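Local coordinates for protein putative phosphatase (Bacteroides thetaiotaomicron, PDB 3KYA) that is probably a phosphatase, binds zinc, and joins an N-terminal IPT/TIG domain to what appears to be a six-bladed beta-propeller, at residues A[107-112]-A[432-437]; A[373-378]-A[396-401]; A[390-395]-A[406-411]. One frame throughout, in Å; residues are numbered along the deposited sequence. Where two conformers were deposited one is given.

Contact 1. Residues A[107-112]-A[432-437]; sequences VGTLCG and TDDGDL. With EDO (1,2-ethanediol), chain C; EDO (1,2-ethanediol), chain J.
Val107 and Gly435 form an antiparallel hydrogen-bonded pair, their CA atoms 4.9 Å apart, with Val107 N giving a nearly straight bond to Gly435 O (175°) and Gly435 N returning one of 2.9 Å to Val107 O. Beside this bridge, Val107 CG2 meets CD2 of Leu437 at 3.8 Å. With CG1 anti to the backbone N (chi1 -179°), CG2 lies beside that N, on the side of Leu437. Strand 105-110 follows the N-terminal IPT/TIG region yet pairs with strand 467-473 near the C terminus, consistent with the ring closure that beta-propellers commonly use; the short strand 435-436 adds a further, outermost edge to the same sheet. At the other end of the contact the carboxylate of Asp434 reaches across at about a right angle to Thr109. Thr109 OG1 donates to the syn lone pair of Asp434 OD2 at 2.9 Å, and a water donates both to Thr109 OG1 and to Thr432 O, at 2.8 Å from the hydroxyl. Asp434 OD1 is held by a salt bridge to Arg469, whose NE also bonds Gly108 O, so the two carboxylate oxygens serve different partners. An alanine in place of Asp434 would probably leave the Thr109 hydroxyl without its acceptor and Arg469 without this countercharge. Farther out, two ethanediol molecules, probably from the crystallisation liquor, bond to Asp436 OD2 and to Gly112 O.

Contact 2. Residues A[373-378]-A[396-401]; sequences NPCQGV and VDRLNF
Asn373 and Arg398 lie side by side and point the same way, but their flat ends are turned almost perpendicular, with amide and guanidinium planes 82° apart. The arginine chain leaves extended, CG anti to the backbone N, and bends at chi3 (62°), which brings NH2 beside the asparagine. In the conformer of Asn373 described here, NH2 gives a weak bond of 3.1 Å to OD1, which sits at the guanidinium edge. The stronger partner of this group is Asp445, salt-bridged to NH1. Leu399 runs alongside as well: its CG lies over one guanidinium face near the rim, while its CD1 comes within 3.3 Å of Asn373 ND2 in the same conformer. Cys375 SG lies near the guanidinium plane, and 4.0 Å from Arg398 CB. In the backbone next to these side chains, Arg398 N bonds Asn373 O from above the carbonyl plane, at 3.0 Å. Val396 is gripped at both backbone atoms, by Cys375 N on its O (2.9 Å) and by Gln376 O on its N (3.1 Å). One residue thus faces two successive ones, an offset consistent with a beta bulge. Val396 CG2, between the backbone N and the carbonyl carbon, lies 3.5 Å from Gln376 O. The 3-10 segment 398-400 is tied back by Asn400 ND2 to Asp397 OD2, which Arg404 also engages. The contact closes the open end of the hairpin formed by strands 374-381 and 391-397; Val396 packs on strands 446-452 and 457-462, and Cys375 and Gln376 on strand 141-147.

Contact 3. Residues A[390-395]-A[406-411]; sequences EYDFYF and VTPEGI
Phe393 and Val406 make an antiparallel hydrogen-bonded pair that joins the two central strands, 391-397 and 402-406, of a four-stranded antiparallel sheet, one apparent propeller blade. Backbone bonds come first: Val406 N reaches Phe393 O at 2.7 Å, and Phe393 N reaches Val406 O at 3.0 Å. The apolar part centres on one methyl. Val406 CG2, beside its backbone N because CG1 is anti to it (chi1 -177°), lies at the rims of two aromatic rings, 3.7 Å from Phe395 CE1 and 4.2 Å from Phe393 CD2. Phe334 meets both rings edge-to-face, extending this aromatic packing to strand 333-340 of a neighbouring sheet. Polar and backbone oxygens border the turn: Asp392 OD1 lies 3.5 Å from both Thr407 CA and Pro408 CD, while its hydrogen-bond partner is the hydroxyl of Tyr385, and Asn382 holds OD2. Pro408 CG abuts Tyr391 O at 3.3 Å. Beyond, the chain reverses through a type I turn from Thr407 to Gly410 with a G1 beta bulge at the glycine, where Thr407 N bonds Ile411 O and Thr407 OG1 accepts a bond from Ile411 N at 3.1 Å.

In the fold
From the N-terminal IPT/TIG region the chain enters strand 105-110, which waits some 320 residues for its partner 432-437; contact 1 therefore closes a very long loop, bringing the beginning of the apparent propeller against its final sheet. Contacts 2 and 3 are nested inside that loop, in the sheet that precedes the final one. Contact 2 closes the hairpin of strands 374-381 and 391-397, and contact 3 joins 391-397 to the end of 402-406. Their segments alternate along the chain, so the two cross, sharing strand 391-397; they touch, among other places, where Val378 N probably bonds Tyr394 O. The centre of contact 1 lies about 17 Å from that of contact 2 and 24 Å from that of contact 3.

Contact 1. Residues A[107-112]-A[432-437]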
loop_
_atom_site.group_PDB
_atom_site.type_symbol
_atom_site.label_atom_id
_atom_site.label_comp_id
_atom_site.label_asym_id
_atom_site.label_seq_id
_atom_site.Cartn_x
_atom_site.Cartn_y
_atom_site.Cartn_z
ATOM N N VAL A 107 16.102 12.539 4.681
ATOM C CA VAL A 107 16.277 13.040 6.044
ATOM C C VAL A 107 17.566 13.872 6.067
ATOM O O VAL A 107 18.550 13.509 5.432
ATOM C CB VAL A 107 16.346 11.912 7.079
ATOM C CG1 VAL A 107 16.508 12.477 8.503
ATOM C CG2 VAL A 107 15.089 11.034 6.997
ATOM N N GLY A 108 17.525 14.999 6.767
ATOM C CA GLY A 108 18.687 15.887 6.940
ATOM C C GLY A 108 18.826 16.277 8.399
ATOM O O GLY A 108 17.975 15.919 9.221
ATOM N N THR A 109 19.885 17.015 8.724
ATOM C CA THR A 109 20.101 17.487 10.092
ATOM C C THR A 109 20.207 19.005 10.046
ATOM O O THR A 109 21.115 19.543 9.414
ATOM C CB THR A 109 21.347 16.852 10.730
ATOM O OG1 THR A 109 21.205 15.416 10.728
ATOM C CG2 THR A 109 21.548 17.344 12.196
ATOM N N LEU A 110 19.259 19.687 10.693
ATOM C CA LEU A 110 19.216 21.161 10.694
ATOM C C LEU A 110 20.207 21.783 11.680
ATOM O O LEU A 110 20.995 22.667 11.323
ATOM C CB LEU A 110 17.805 21.631 11.080
ATOM C CG LEU A 110 17.567 23.142 11.111
ATOM C CD1 LEU A 110 17.569 23.707 9.677
ATOM C CD2 LEU A 110 16.294 23.487 11.874
ATOM N N CYS A 111 20.127 21.371 12.939
ATOM C CA CYS A 111 20.994 21.940 13.974
ATOM C C CYS A 111 21.076 21.022 15.163
ATOM O O CYS A 111 20.277 20.087 15.288
ATOM C CB CYS A 111 20.495 23.318 14.403
ATOM S SG CYS A 111 18.826 23.339 15.061
ATOM N N GLY A 112 22.036 21.300 16.041
ATOM C CA GLY A 112 22.294 20.442 17.188
ATOM C C GLY A 112 23.344 19.407 16.822
ATOM O O GLY A 112 23.597 19.146 15.639
ATOM N N THR A 432 22.145 8.072 13.509
ATOM C CA THR A 432 22.148 9.487 13.155
ATOM C C THR A 432 22.204 9.739 11.652
ATOM O O THR A 432 22.256 10.896 11.223
ATOM C CB THR A 432 23.369 10.177 13.819
ATOM O OG1 THR A 432 24.585 9.670 13.248
ATOM C CG2 THR A 432 23.384 9.937 15.334
ATOM N N ASP A 433 22.174 8.677 10.848
ATOM C CA ASP A 433 22.343 8.820 9.394
ATOM C C ASP A 433 21.271 9.640 8.693
ATOM O O ASP A 433 20.089 9.508 8.964
ATOM C CB ASP A 433 22.398 7.447 8.722
ATOM C CG ASP A 433 23.331 6.503 9.434
ATOM O OD1 ASP A 433 22.938 5.984 10.517
ATOM O OD2 ASP A 433 24.458 6.301 8.923
ATOM N N ASP A 434 21.723 10.482 7.770
ATOM C CA ASP A 434 20.852 11.261 6.917
ATOM C C ASP A 434 20.693 10.514 5.592
ATOM O O ASP A 434 21.464 9.584 5.304
ATOM C CB ASP A 434 21.441 12.667 6.709
ATOM C CG ASP A 434 21.240 13.577 7.931
ATOM O OD1 ASP A 434 20.269 13.375 8.680
ATOM O OD2 ASP A 434 22.045 14.502 8.131
ATOM N N GLY A 435 19.710 10.919 4.788
ATOM C CA GLY A 435 19.504 10.327 3.462
ATOM C C GLY A 435 18.186 9.596 3.235
ATOM O O GLY A 435 17.138 9.945 3.795
ATOM N N ASP A 436 18.260 8.560 2.401
ATOM C CA ASP A 436 17.089 7.811 1.965
ATOM C C ASP A 436 16.222 7.395 3.147
ATOM O O ASP A 436 16.718 6.804 4.104
ATOM C CB ASP A 436 17.523 6.607 1.110
ATOM C CG ASP A 436 16.349 5.880 0.498
ATOM O OD1 ASP A 436 15.622 5.196 1.240
ATOM O OD2 ASP A 436 16.181 5.956 -0.733
ATOM N N LEU A 437 14.932 7.710 3.058
ATOM C CA LEU A 437 13.973 7.489 4.160
ATOM C C LEU A 437 13.977 6.096 4.827
ATOM O O LEU A 437 13.915 6.024 6.064
ATOM C CB LEU A 437 12.535 7.808 3.714
ATOM C CG LEU A 437 12.193 9.216 3.202
ATOM C CD1 LEU A 437 10.687 9.415 3.154
ATOM C CD2 LEU A 437 12.824 10.337 4.045
HETATM C C1 EDO C . 17.381 10.115 -2.627
HETATM O O1 EDO C . 18.763 10.488 -2.667
HETATM C C2 EDO C . 17.159 8.996 -1.622
HETATM O O2 EDO C . 17.743 7.785 -2.112
HETATM C C1 EDO J . 24.708 21.949 11.389
HETATM O O1 EDO J . 24.468 21.937 9.975
HETATM C C2 EDO J . 24.247 20.626 12.002
HETATM O O2 EDO J . 24.989 20.333 13.197
HETATM O O HOH W 1 21.952 13.391 12.453
#

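Contact 2. Residues A[373-378]-A[396-401]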
loop_
_atom_site.group_PDB
_atom_site.type_symbol
_atom_site.label_atom_id
_atom_site.label_comp_id
_atom_site.label_asym_id
_atom_site.label_seq_id
_atom_site.Cartn_x
_atom_site.Cartn_y
_atom_site.Cartn_z
ATOM N N ASN A 373 5.570 4.108 22.730
ATOM C CA ASN A 373 5.654 5.511 23.176
ATOM C C ASN A 373 5.395 6.464 22.006
ATOM O O ASN A 373 6.300 7.211 21.586
ATOM C CB ASN A 373 6.995 5.874 23.862
ATOM C CG ASN A 373 7.098 5.375 25.292
ATOM O OD1 ASN A 373 7.079 6.168 26.236
ATOM N ND2 ASN A 373 7.224 4.072 25.459
ATOM N N PRO A 374 4.167 6.442 21.450
ATOM C CA PRO A 374 3.831 7.352 20.352
ATOM C C PRO A 374 3.750 8.790 20.868
ATOM O O PRO A 374 3.071 9.051 21.879
ATOM C CB PRO A 374 2.456 6.873 19.893
ATOM C CG PRO A 374 1.856 6.230 21.110
ATOM C CD PRO A 374 3.007 5.619 21.856
ATOM N N CYS A 375 4.457 9.697 20.198
ATOM C CA CYS A 375 4.504 11.100 20.612
ATOM C C CYS A 375 3.829 12.018 19.574
ATOM O O CYS A 375 2.755 11.677 19.072
ATOM C CB CYS A 375 5.948 11.489 20.986
ATOM S SG CYS A 375 6.565 10.611 22.486
ATOM N N GLN A 376 4.447 13.140 19.215
ATOM C CA GLN A 376 3.751 14.144 18.419
ATOM C C GLN A 376 3.347 13.662 17.035
ATOM O O GLN A 376 4.101 12.961 16.370
ATOM C CB GLN A 376 4.591 15.421 18.294
ATOM C CG GLN A 376 3.778 16.637 17.829
ATOM C CD GLN A 376 4.506 17.948 18.056
ATOM O OE1 GLN A 376 5.724 17.965 18.217
ATOM N NE2 GLN A 376 3.755 19.058 18.069
ATOM N N GLY A 377 2.163 14.089 16.608
ATOM C CA GLY A 377 1.615 13.731 15.317
ATOM C C GLY A 377 1.077 14.930 14.566
ATOM O O GLY A 377 0.694 15.925 15.171
ATOM N N VAL A 378 1.027 14.807 13.244
ATOM C CA VAL A 378 0.533 15.859 12.375
ATOM C C VAL A 378 -0.263 15.290 11.208
ATOM O O VAL A 378 -0.019 14.171 10.766
ATOM C CB VAL A 378 1.708 16.704 11.816
ATOM C CG1 VAL A 378 2.435 17.383 12.959
ATOM C CG2 VAL A 378 2.668 15.836 10.997
ATOM N N VAL A 396 5.741 10.562 15.437
ATOM C CA VAL A 396 7.030 10.036 15.858
ATOM C C VAL A 396 6.766 8.953 16.923
ATOM O O VAL A 396 6.103 9.210 17.921
ATOM C CB VAL A 396 8.028 11.150 16.317
ATOM C CG1 VAL A 396 8.593 11.863 15.078
ATOM C CG2 VAL A 396 7.412 12.154 17.355
ATOM N N ASP A 397 7.266 7.748 16.641
ATOM C CA ASP A 397 7.101 6.540 17.480
ATOM C C ASP A 397 8.409 6.462 18.242
ATOM O O ASP A 397 9.391 5.903 17.760
ATOM C CB ASP A 397 6.863 5.355 16.566
ATOM C CG ASP A 397 6.460 4.091 17.305
ATOM O OD1 ASP A 397 6.156 4.168 18.522
ATOM O OD2 ASP A 397 6.440 3.033 16.642
ATOM N N ARG A 398 8.408 7.020 19.447
ATOM C CA ARG A 398 9.673 7.338 20.143
ATOM C C ARG A 398 10.665 6.208 20.315
ATOM O O ARG A 398 11.820 6.354 19.910
ATOM C CB ARG A 398 9.432 8.046 21.499
ATOM C CG ARG A 398 10.717 8.640 22.072
ATOM C CD ARG A 398 10.522 9.509 23.331
ATOM N NE ARG A 398 9.956 8.737 24.432
ATOM C CZ ARG A 398 10.642 8.001 25.303
ATOM N NH1 ARG A 398 11.966 7.887 25.242
ATOM N NH2 ARG A 398 9.981 7.356 26.260
ATOM N N LEU A 399 10.226 5.090 20.895
ATOM C CA LEU A 399 11.143 3.994 21.189
ATOM C C LEU A 399 11.377 3.062 20.004
ATOM O O LEU A 399 12.114 2.084 20.122
ATOM C CB LEU A 399 10.694 3.236 22.454
ATOM C CG LEU A 399 10.887 4.027 23.757
ATOM C CD1 LEU A 399 10.364 3.255 24.975
ATOM C CD2 LEU A 399 12.363 4.429 23.970
ATOM N N ASN A 400 10.747 3.367 18.874
ATOM C CA ASN A 400 11.017 2.647 17.625
ATOM C C ASN A 400 11.844 3.498 16.648
ATOM O O ASN A 400 12.071 3.086 15.519
ATOM C CB ASN A 400 9.727 2.157 16.980
ATOM C CG ASN A 400 9.078 1.043 17.770
ATOM O OD1 ASN A 400 9.771 0.217 18.372
ATOM N ND2 ASN A 400 7.745 1.016 17.788
ATOM N N PHE A 401 12.275 4.679 17.086
ATOM C CA PHE A 401 13.212 5.514 16.330
ATOM C C PHE A 401 12.791 5.818 14.887
ATOM O O PHE A 401 13.622 5.788 13.965
ATOM C CB PHE A 401 14.586 4.828 16.317
ATOM C CG PHE A 401 14.933 4.102 17.616
ATOM C CD1 PHE A 401 15.058 4.796 18.815
ATOM C CD2 PHE A 401 15.163 2.734 17.613
ATOM C CE1 PHE A 401 15.386 4.130 19.997
ATOM C CE2 PHE A 401 15.492 2.047 18.787
ATOM C CZ PHE A 401 15.614 2.744 19.985
#

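Contact 3. Residues A[390-395]-A[406-411]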
loop_
_atom_site.group_PDB
_atom_site.type_symbol
_atom_site.label_atom_id
_atom_site.label_comp_id
_atom_site.label_asym_id
_atom_site.label_seq_id
_atom_site.Cartn_x
_atom_site.Cartn_y
_atom_site.Cartn_z
ATOM N N GLU A 390 -8.935 14.226 2.888
ATOM C CA GLU A 390 -7.744 14.593 2.108
ATOM C C GLU A 390 -6.406 14.425 2.819
ATOM O O GLU A 390 -5.373 14.791 2.261
ATOM C CB GLU A 390 -7.868 16.051 1.668
ATOM C CG GLU A 390 -9.079 16.340 0.788
ATOM C CD GLU A 390 -9.128 17.792 0.328
ATOM O OE1 GLU A 390 -8.861 18.697 1.142
ATOM O OE2 GLU A 390 -9.450 18.029 -0.852
ATOM N N TYR A 391 -6.408 13.844 4.017
ATOM C CA TYR A 391 -5.194 13.751 4.810
ATOM C C TYR A 391 -4.827 12.380 5.347
ATOM O O TYR A 391 -5.687 11.533 5.593
ATOM C CB TYR A 391 -5.322 14.661 6.043
ATOM C CG TYR A 391 -5.543 16.101 5.727
ATOM C CD1 TYR A 391 -6.820 16.591 5.514
ATOM C CD2 TYR A 391 -4.472 16.994 5.658
ATOM C CE1 TYR A 391 -7.036 17.921 5.211
ATOM C CE2 TYR A 391 -4.680 18.328 5.349
ATOM C CZ TYR A 391 -5.969 18.782 5.132
ATOM O OH TYR A 391 -6.202 20.097 4.830
ATOM N N ASP A 392 -3.517 12.208 5.528
ATOM C CA ASP A 392 -2.933 11.096 6.262
ATOM C C ASP A 392 -2.386 11.701 7.552
ATOM O O ASP A 392 -2.315 12.928 7.699
ATOM C CB ASP A 392 -1.813 10.410 5.485
ATOM C CG ASP A 392 -2.324 9.607 4.323
ATOM O OD1 ASP A 392 -3.252 8.789 4.541
ATOM O OD2 ASP A 392 -1.782 9.765 3.207
ATOM N N PHE A 393 -1.993 10.835 8.480
ATOM C CA PHE A 393 -1.470 11.243 9.778
ATOM C C PHE A 393 -0.078 10.627 9.963
ATOM O O PHE A 393 0.133 9.455 9.638
ATOM C CB PHE A 393 -2.440 10.763 10.850
ATOM C CG PHE A 393 -2.046 11.110 12.262
ATOM C CD1 PHE A 393 -2.246 12.392 12.761
ATOM C CD2 PHE A 393 -1.527 10.146 13.101
ATOM C CE1 PHE A 393 -1.908 12.715 14.091
ATOM C CE2 PHE A 393 -1.183 10.459 14.427
ATOM C CZ PHE A 393 -1.381 11.752 14.912
ATOM N N TYR A 394 0.867 11.430 10.439
ATOM C CA TYR A 394 2.250 11.017 10.646
ATOM C C TYR A 394 2.610 11.305 12.091
ATOM O O TYR A 394 2.231 12.354 12.602
ATOM C CB TYR A 394 3.198 11.794 9.735
ATOM C CG TYR A 394 3.045 11.445 8.275
ATOM C CD1 TYR A 394 2.005 11.965 7.516
ATOM C CD2 TYR A 394 3.948 10.596 7.655
ATOM C CE1 TYR A 394 1.876 11.649 6.163
ATOM C CE2 TYR A 394 3.822 10.268 6.320
ATOM C CZ TYR A 394 2.787 10.783 5.581
ATOM O OH TYR A 394 2.684 10.436 4.249
ATOM N N PHE A 395 3.306 10.381 12.752
ATOM C CA PHE A 395 3.696 10.593 14.153
ATOM C C PHE A 395 5.054 9.989 14.452
ATOM O O PHE A 395 5.494 9.049 13.780
ATOM C CB PHE A 395 2.634 10.046 15.121
ATOM C CG PHE A 395 2.599 8.536 15.233
ATOM C CD1 PHE A 395 1.797 7.757 14.388
ATOM C CD2 PHE A 395 3.355 7.893 16.203
ATOM C CE1 PHE A 395 1.772 6.363 14.515
ATOM C CE2 PHE A 395 3.325 6.513 16.335
ATOM C CZ PHE A 395 2.526 5.747 15.480
ATOM N N VAL A 406 -0.245 6.811 9.283
ATOM C CA VAL A 406 -1.542 6.205 9.563
ATOM C C VAL A 406 -2.565 6.740 8.565
ATOM O O VAL A 406 -2.841 7.951 8.538
ATOM C CB VAL A 406 -2.056 6.515 11.015
ATOM C CG1 VAL A 406 -3.385 5.787 11.286
ATOM C CG2 VAL A 406 -1.016 6.122 12.085
ATOM N N THR A 407 -3.120 5.855 7.737
ATOM C CA THR A 407 -4.154 6.255 6.800
ATOM C C THR A 407 -5.466 6.396 7.576
ATOM O O THR A 407 -5.587 5.873 8.679
ATOM C CB THR A 407 -4.325 5.245 5.642
ATOM O OG1 THR A 407 -4.755 3.976 6.152
ATOM C CG2 THR A 407 -3.017 5.086 4.869
ATOM N N PRO A 408 -6.452 7.104 7.013
ATOM C CA PRO A 408 -7.741 7.275 7.692
ATOM C C PRO A 408 -8.433 5.951 8.026
ATOM O O PRO A 408 -9.178 5.888 8.993
ATOM C CB PRO A 408 -8.570 8.053 6.675
ATOM C CG PRO A 408 -7.591 8.800 5.905
ATOM C CD PRO A 408 -6.381 7.914 5.788
ATOM N N GLU A 409 -8.148 4.916 7.240
ATOM C CA GLU A 409 -8.711 3.575 7.421
ATOM C C GLU A 409 -8.017 2.789 8.537
ATOM O O GLU A 409 -8.483 1.713 8.928
ATOM C CB GLU A 409 -8.626 2.772 6.104
ATOM C CG GLU A 409 -9.464 3.320 4.924
ATOM C CD GLU A 409 -8.953 4.626 4.304
ATOM O OE1 GLU A 409 -7.783 5.029 4.556
ATOM O OE2 GLU A 409 -9.741 5.258 3.542
ATOM N N GLY A 410 -6.895 3.305 9.035
ATOM C CA GLY A 410 -6.156 2.670 10.116
ATOM C C GLY A 410 -4.977 1.802 9.716
ATOM O O GLY A 410 -4.488 1.018 10.527
ATOM N N ILE A 411 -4.506 1.918 8.481
ATOM C CA ILE A 411 -3.313 1.176 8.085
ATOM C C ILE A 411 -2.067 1.950 8.564
ATOM O O ILE A 411 -1.884 3.121 8.214
ATOM C CB ILE A 411 -3.245 0.923 6.577
ATOM C CG1 ILE A 411 -4.449 0.085 6.127
ATOM C CG2 ILE A 411 -1.963 0.197 6.221
ATOM C CD1 ILE A 411 -4.382 -0.383 4.666
#